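Local coordinates for protein extracellular invertase (Aspergillus kawachii, PDB 5XH8) that probably cleaves sucrose as a family 32 beta-fructofuranosidase and, with high transfructosylation activity, passes fructosyl units on to make fructooligosaccharides, at residues G198-R210 with W219-N231. Numbering follows the deposited sequence.
Sequences GLHEKGPAQFLYR and WEYLGQWWHEPTN. With GOL (glycerol), chain F.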
loop_
_atom_site.group_PDB
_atom_site.type_symbol
_atom_site.label_atom_id
_atom_site.label_comp_id
_atom_site.label_asym_id
_atom_site.label_seq_id
_atom_site.Cartn_x
_atom_site.Cartn_y
_atom_site.Cartn_z
ATOM N N GLY A 198 16.584 -4.714 -7.648
ATOM C CA GLY A 198 17.897 -4.474 -7.061
ATOM C C GLY A 198 17.821 -3.415 -5.989
ATOM O O GLY A 198 16.723 -2.959 -5.622
ATOM N N LEU A 199 18.987 -3.011 -5.502
ATOM C CA LEU A 199 19.095 -1.987 -4.478
ATOM C C LEU A 199 20.065 -0.913 -4.948
ATOM O O LEU A 199 21.125 -1.218 -5.493
ATOM C CB LEU A 199 19.567 -2.599 -3.152
ATOM C CG LEU A 199 18.625 -3.549 -2.439
ATOM C CD1 LEU A 199 19.304 -4.205 -1.225
ATOM C CD2 LEU A 199 17.362 -2.824 -1.990
ATOM N N HIS A 200 19.681 0.340 -4.752
ATOM C CA HIS A 200 20.519 1.469 -5.116
ATOM C C HIS A 200 21.864 1.366 -4.373
ATOM O O HIS A 200 21.895 1.000 -3.196
ATOM C CB HIS A 200 19.831 2.790 -4.771
ATOM C CG HIS A 200 18.748 3.177 -5.727
ATOM N ND1 HIS A 200 19.000 3.861 -6.893
ATOM C CD2 HIS A 200 17.405 2.989 -5.687
ATOM C CE1 HIS A 200 17.865 4.071 -7.536
ATOM N NE2 HIS A 200 16.883 3.546 -6.830
ATOM N N GLU A 201 22.956 1.646 -5.085
ATOM C CA GLU A 201 24.328 1.555 -4.540
ATOM C C GLU A 201 24.748 0.173 -4.066
ATOM O O GLU A 201 25.732 0.070 -3.353
ATOM C CB GLU A 201 24.553 2.512 -3.342
ATOM C CG GLU A 201 23.858 3.845 -3.385
ATOM C CD GLU A 201 24.045 4.544 -4.687
ATOM O OE1 GLU A 201 25.160 4.475 -5.252
ATOM O OE2 GLU A 201 23.076 5.151 -5.143
ATOM N N LYS A 202 24.012 -0.882 -4.403
ATOM C CA LYS A 202 24.429 -2.219 -4.045
ATOM C C LYS A 202 24.463 -3.078 -5.295
ATOM O O LYS A 202 25.529 -3.591 -5.642
ATOM C CB LYS A 202 23.531 -2.812 -2.975
ATOM C CG LYS A 202 23.535 -2.031 -1.675
ATOM C CD LYS A 202 22.737 -2.774 -0.609
ATOM C CE LYS A 202 22.289 -1.884 0.554
ATOM N NZ LYS A 202 22.947 -2.242 1.844
ATOM N N GLY A 203 23.304 -3.240 -5.954
ATOM C CA GLY A 203 23.223 -3.891 -7.247
ATOM C C GLY A 203 21.963 -4.714 -7.435
ATOM O O GLY A 203 21.094 -4.774 -6.545
ATOM N N PRO A 204 21.868 -5.391 -8.584
ATOM C CA PRO A 204 20.693 -6.196 -8.913
ATOM C C PRO A 204 20.439 -7.366 -7.968
ATOM O O PRO A 204 21.385 -7.887 -7.344
ATOM C CB PRO A 204 21.015 -6.721 -10.320
ATOM C CG PRO A 204 22.506 -6.683 -10.409
ATOM C CD PRO A 204 22.885 -5.452 -9.651
ATOM N N ALA A 205 19.178 -7.789 -7.887
ATOM C CA ALA A 205 18.785 -8.879 -7.013
ATOM C C ALA A 205 17.435 -9.487 -7.346
ATOM O O ALA A 205 16.581 -8.844 -7.964
ATOM C CB ALA A 205 18.759 -8.400 -5.566
ATOM N N GLN A 206 17.262 -10.734 -6.923
ATOM C CA GLN A 206 15.978 -11.353 -6.784
ATOM C C GLN A 206 15.656 -11.454 -5.310
ATOM O O GLN A 206 16.448 -12.017 -4.506
ATOM C CB GLN A 206 15.975 -12.753 -7.382
ATOM C CG GLN A 206 16.179 -12.778 -8.886
ATOM C CD GLN A 206 16.042 -14.176 -9.462
ATOM O OE1 GLN A 206 15.859 -15.160 -8.736
ATOM N NE2 GLN A 206 16.106 -14.265 -10.777
ATOM N N PHE A 207 14.494 -10.918 -4.957
ATOM C CA PHE A 207 13.958 -10.998 -3.617
ATOM C C PHE A 207 13.049 -12.212 -3.560
ATOM O O PHE A 207 12.115 -12.312 -4.365
ATOM C CB PHE A 207 13.158 -9.729 -3.311
ATOM C CG PHE A 207 13.937 -8.465 -3.507
ATOM C CD1 PHE A 207 14.793 -7.994 -2.504
ATOM C CD2 PHE A 207 13.846 -7.761 -4.685
ATOM C CE1 PHE A 207 15.517 -6.831 -2.684
ATOM C CE2 PHE A 207 14.560 -6.600 -4.870
ATOM C CZ PHE A 207 15.403 -6.137 -3.870
ATOM N N LEU A 208 13.294 -13.114 -2.596
ATOM C CA LEU A 208 12.613 -14.415 -2.525
ATOM C C LEU A 208 11.598 -14.404 -1.402
ATOM O O LEU A 208 11.886 -13.870 -0.324
ATOM C CB LEU A 208 13.635 -15.553 -2.318
ATOM C CG LEU A 208 13.103 -16.996 -2.211
ATOM C CD1 LEU A 208 12.456 -17.448 -3.521
ATOM C CD2 LEU A 208 14.214 -17.970 -1.795
ATOM N N TYR A 209 10.426 -14.993 -1.661
ATOM C CA TYR A 209 9.349 -15.117 -0.689
ATOM C C TYR A 209 8.725 -16.495 -0.721
ATOM O O TYR A 209 8.768 -17.177 -1.737
ATOM C CB TYR A 209 8.210 -14.094 -0.985
ATOM C CG TYR A 209 8.604 -12.654 -0.884
ATOM C CD1 TYR A 209 9.321 -12.039 -1.903
ATOM C CD2 TYR A 209 8.254 -11.892 0.222
ATOM C CE1 TYR A 209 9.697 -10.714 -1.808
ATOM C CE2 TYR A 209 8.619 -10.563 0.319
ATOM C CZ TYR A 209 9.330 -9.982 -0.713
ATOM O OH TYR A 209 9.719 -8.681 -0.626
ATOM N N ARG A 210 8.075 -16.887 0.370
ATOM C CA ARG A 210 7.216 -18.078 0.340
ATOM C C ARG A 210 5.865 -17.739 0.900
ATOM O O ARG A 210 5.758 -16.856 1.743
ATOM C CB ARG A 210 7.847 -19.246 1.099
ATOM C CG ARG A 210 7.956 -19.103 2.605
ATOM C CD ARG A 210 8.536 -20.379 3.220
ATOM N NE ARG A 210 8.856 -20.145 4.612
ATOM C CZ ARG A 210 9.518 -20.980 5.421
ATOM N NH1 ARG A 210 9.973 -22.160 5.004
ATOM N NH2 ARG A 210 9.720 -20.618 6.679
ATOM N N TRP A 219 3.112 -13.221 2.461
ATOM C CA TRP A 219 4.298 -13.744 1.804
ATOM C C TRP A 219 5.511 -13.456 2.670
ATOM O O TRP A 219 5.905 -12.299 2.875
ATOM C CB TRP A 219 4.427 -13.148 0.384
ATOM C CG TRP A 219 3.311 -13.641 -0.467
ATOM C CD1 TRP A 219 2.055 -13.125 -0.536
ATOM C CD2 TRP A 219 3.323 -14.796 -1.315
ATOM N NE1 TRP A 219 1.278 -13.879 -1.381
ATOM C CE2 TRP A 219 2.037 -14.911 -1.873
ATOM C CE3 TRP A 219 4.293 -15.760 -1.635
ATOM C CZ2 TRP A 219 1.696 -15.937 -2.742
ATOM C CZ3 TRP A 219 3.955 -16.779 -2.506
ATOM C CH2 TRP A 219 2.675 -16.865 -3.051
ATOM N N GLU A 220 6.098 -14.529 3.196
ATOM C CA GLU A 220 7.209 -14.421 4.122
ATOM C C GLU A 220 8.474 -14.144 3.343
ATOM O O GLU A 220 8.801 -14.872 2.412
ATOM C CB GLU A 220 7.327 -15.717 4.916
ATOM C CG GLU A 220 8.468 -15.721 5.913
ATOM C CD GLU A 220 8.537 -17.010 6.725
ATOM O OE1 GLU A 220 7.905 -18.022 6.373
ATOM O OE2 GLU A 220 9.228 -16.988 7.743
ATOM N N TYR A 221 9.205 -13.109 3.732
ATOM C CA TYR A 221 10.429 -12.728 3.051
ATOM C C TYR A 221 11.579 -13.668 3.438
ATOM O O TYR A 221 11.809 -13.896 4.624
ATOM C CB TYR A 221 10.803 -11.289 3.400
ATOM C CG TYR A 221 12.063 -10.796 2.712
ATOM C CD1 TYR A 221 12.225 -10.915 1.324
ATOM C CD2 TYR A 221 13.093 -10.205 3.445
ATOM C CE1 TYR A 221 13.386 -10.456 0.701
ATOM C CE2 TYR A 221 14.250 -9.745 2.829
ATOM C CZ TYR A 221 14.387 -9.865 1.457
ATOM O OH TYR A 221 15.553 -9.423 0.863
ATOM N N LEU A 222 12.290 -14.192 2.441
ATOM C CA LEU A 222 13.398 -15.133 2.652
ATOM C C LEU A 222 14.756 -14.594 2.246
ATOM O O LEU A 222 15.751 -15.341 2.207
ATOM C CB LEU A 222 13.122 -16.415 1.891
ATOM C CG LEU A 222 11.859 -17.148 2.321
ATOM C CD1 LEU A 222 11.587 -18.275 1.358
ATOM C CD2 LEU A 222 11.958 -17.668 3.761
ATOM N N GLY A 223 14.818 -13.305 1.949
ATOM C CA GLY A 223 16.089 -12.638 1.664
ATOM C C GLY A 223 16.358 -12.470 0.188
ATOM O O GLY A 223 15.637 -13.016 -0.665
ATOM N N GLN A 224 17.420 -11.729 -0.107
ATOM C CA GLN A 224 17.938 -11.650 -1.459
ATOM C C GLN A 224 18.668 -12.934 -1.823
ATOM O O GLN A 224 19.895 -12.991 -1.746
ATOM C CB GLN A 224 18.898 -10.483 -1.593
ATOM C CG GLN A 224 18.208 -9.152 -1.405
ATOM C CD GLN A 224 19.186 -8.047 -1.230
ATOM O OE1 GLN A 224 19.355 -7.532 -0.116
ATOM N NE2 GLN A 224 19.835 -7.653 -2.315
ATOM N N TRP A 225 17.922 -13.952 -2.235
ATOM C CA TRP A 225 18.516 -15.265 -2.450
ATOM C C TRP A 225 19.597 -15.233 -3.549
ATOM O O TRP A 225 20.469 -16.077 -3.556
ATOM C CB TRP A 225 17.435 -16.341 -2.681
ATOM C CG TRP A 225 17.036 -16.559 -4.090
ATOM C CD1 TRP A 225 16.705 -15.602 -5.017
ATOM C CD2 TRP A 225 16.927 -17.807 -4.752
ATOM N NE1 TRP A 225 16.415 -16.184 -6.227
ATOM C CE2 TRP A 225 16.534 -17.540 -6.095
ATOM C CE3 TRP A 225 17.139 -19.135 -4.361
ATOM C CZ2 TRP A 225 16.345 -18.561 -7.040
ATOM C CZ3 TRP A 225 16.929 -20.150 -5.298
ATOM C CH2 TRP A 225 16.540 -19.856 -6.623
ATOM N N TRP A 226 19.519 -14.270 -4.473
ATOM C CA TRP A 226 20.572 -14.028 -5.445
ATOM C C TRP A 226 20.718 -12.527 -5.620
ATOM O O TRP A 226 19.722 -11.815 -5.862
ATOM C CB TRP A 226 20.254 -14.701 -6.798
ATOM C CG TRP A 226 21.312 -14.484 -7.856
ATOM C CD1 TRP A 226 22.677 -14.422 -7.661
ATOM C CD2 TRP A 226 21.109 -14.343 -9.267
ATOM N NE1 TRP A 226 23.317 -14.205 -8.852
ATOM C CE2 TRP A 226 22.390 -14.161 -9.858
ATOM C CE3 TRP A 226 19.974 -14.345 -10.091
ATOM C CZ2 TRP A 226 22.566 -13.975 -11.234
ATOM C CZ3 TRP A 226 20.143 -14.142 -11.464
ATOM C CH2 TRP A 226 21.442 -13.970 -12.021
ATOM N N HIS A 227 21.943 -12.035 -5.462
ATOM C CA HIS A 227 22.245 -10.645 -5.701
ATOM C C HIS A 227 23.688 -10.527 -6.175
ATOM O O HIS A 227 24.497 -11.385 -5.893
ATOM C CB HIS A 227 21.994 -9.818 -4.424
ATOM C CG HIS A 227 22.878 -10.205 -3.279
ATOM N ND1 HIS A 227 24.089 -9.592 -3.035
ATOM C CD2 HIS A 227 22.754 -11.179 -2.345
ATOM C CE1 HIS A 227 24.660 -10.154 -1.987
ATOM N NE2 HIS A 227 23.876 -11.127 -1.555
ATOM N N GLU A 228 23.990 -9.478 -6.928
ATOM C CA GLU A 228 25.322 -9.259 -7.473
ATOM C C GLU A 228 25.644 -7.789 -7.340
ATOM O O GLU A 228 24.726 -6.957 -7.317
ATOM C CB GLU A 228 25.375 -9.642 -8.952
ATOM C CG GLU A 228 25.069 -11.091 -9.255
ATOM C CD GLU A 228 26.168 -12.052 -8.830
ATOM O OE1 GLU A 228 27.263 -11.601 -8.450
ATOM O OE2 GLU A 228 25.905 -13.268 -8.872
ATOM N N PRO A 229 26.946 -7.445 -7.246
ATOM C CA PRO A 229 27.343 -6.040 -7.199
ATOM C C PRO A 229 26.971 -5.290 -8.470
ATOM O O PRO A 229 26.997 -5.872 -9.564
ATOM C CB PRO A 229 28.888 -6.097 -7.086
ATOM C CG PRO A 229 29.179 -7.443 -6.551
ATOM C CD PRO A 229 28.107 -8.348 -7.103
ATOM N N THR A 230 26.652 -4.009 -8.319
ATOM C CA THR A 230 26.264 -3.150 -9.436
ATOM C C THR A 230 27.193 -3.263 -10.643
ATOM O O THR A 230 28.389 -3.007 -10.548
ATOM C CB THR A 230 26.227 -1.675 -9.000
ATOM O OG1 THR A 230 25.401 -1.544 -7.849
ATOM C CG2 THR A 230 25.687 -0.802 -10.086
ATOM N N ASN A 231 26.616 -3.648 -11.779
ATOM C CA ASN A 231 27.310 -3.736 -13.060
ATOM C C ASN A 231 28.498 -4.698 -13.080
ATOM O O ASN A 231 29.412 -4.538 -13.873
ATOM C CB ASN A 231 27.712 -2.347 -13.566
ATOM C CG ASN A 231 27.820 -2.287 -15.079
ATOM O OD1 ASN A 231 27.203 -3.067 -15.802
ATOM N ND2 ASN A 231 28.620 -1.363 -15.566
HETATM C C1 GOL F . 23.004 1.557 -8.821
HETATM O O1 GOL F . 22.526 0.213 -8.547
HETATM C C2 GOL F . 21.896 2.626 -8.772
HETATM O O2 GOL F . 21.971 3.426 -7.576
HETATM C C3 GOL F . 21.978 3.622 -9.930
HETATM O O3 GOL F . 20.970 4.647 -9.770
HETATM O O HOH W 1 21.372 -5.813 -3.902
#
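Two torsions bring Arg210 and Glu220 together at one end of the hairpin: Arg210 CG sits between its backbone N and carbonyl carbon (chi1 68°), with the chain stretched out to NE, while Glu220 turns CG anti to its own N and is also fully extended. Both NE and NH2 then close on the same carboxylate oxygen, Glu220 OE1, lying 2.9 Å from Arg210 NE; it lies in the guanidinium plane, but both nitrogens come from above one face of the carboxylate. Leu222 CD2 lies over one face of the guanidinium, whose NH1 is hydrogen-bonded to Ser186 OG and Leu184 O. On the same face of the sheet, Gln206 runs alongside Trp225, and the indole NE1 donates a nearly straight bond of 2.8 Å to Gln206 OE1, in the ring plane. The Gln206 amide meets the edge of Trp226 with planes 78° apart, while its NE2 is hydrogen-bonded to Thr268 OG1, so the amide is held at both ends. Between these polar pairs Leu208 CD2 packs 3.7 Å from Trp225 CB. On the other face, Tyr221 CD1 lies over the rim of the Tyr209 ring, the rings tilted at 49°. Antiparallel backbone bonds join strands 203-210 and 219-224 as the outer hairpin of a four-stranded propeller blade; the chain turns a corner at Trp225 and Trp226, and pairing resumes where Gln206 N donates to Trp226 O at 2.9 Å. The indole N-H of Trp225 and the side-chain carbonyl of Gln206 thus satisfy each other beside this corner, whereas the partly exposed Arg210–Glu220 salt bridge joins the strands by charge as well as by backbone bonds.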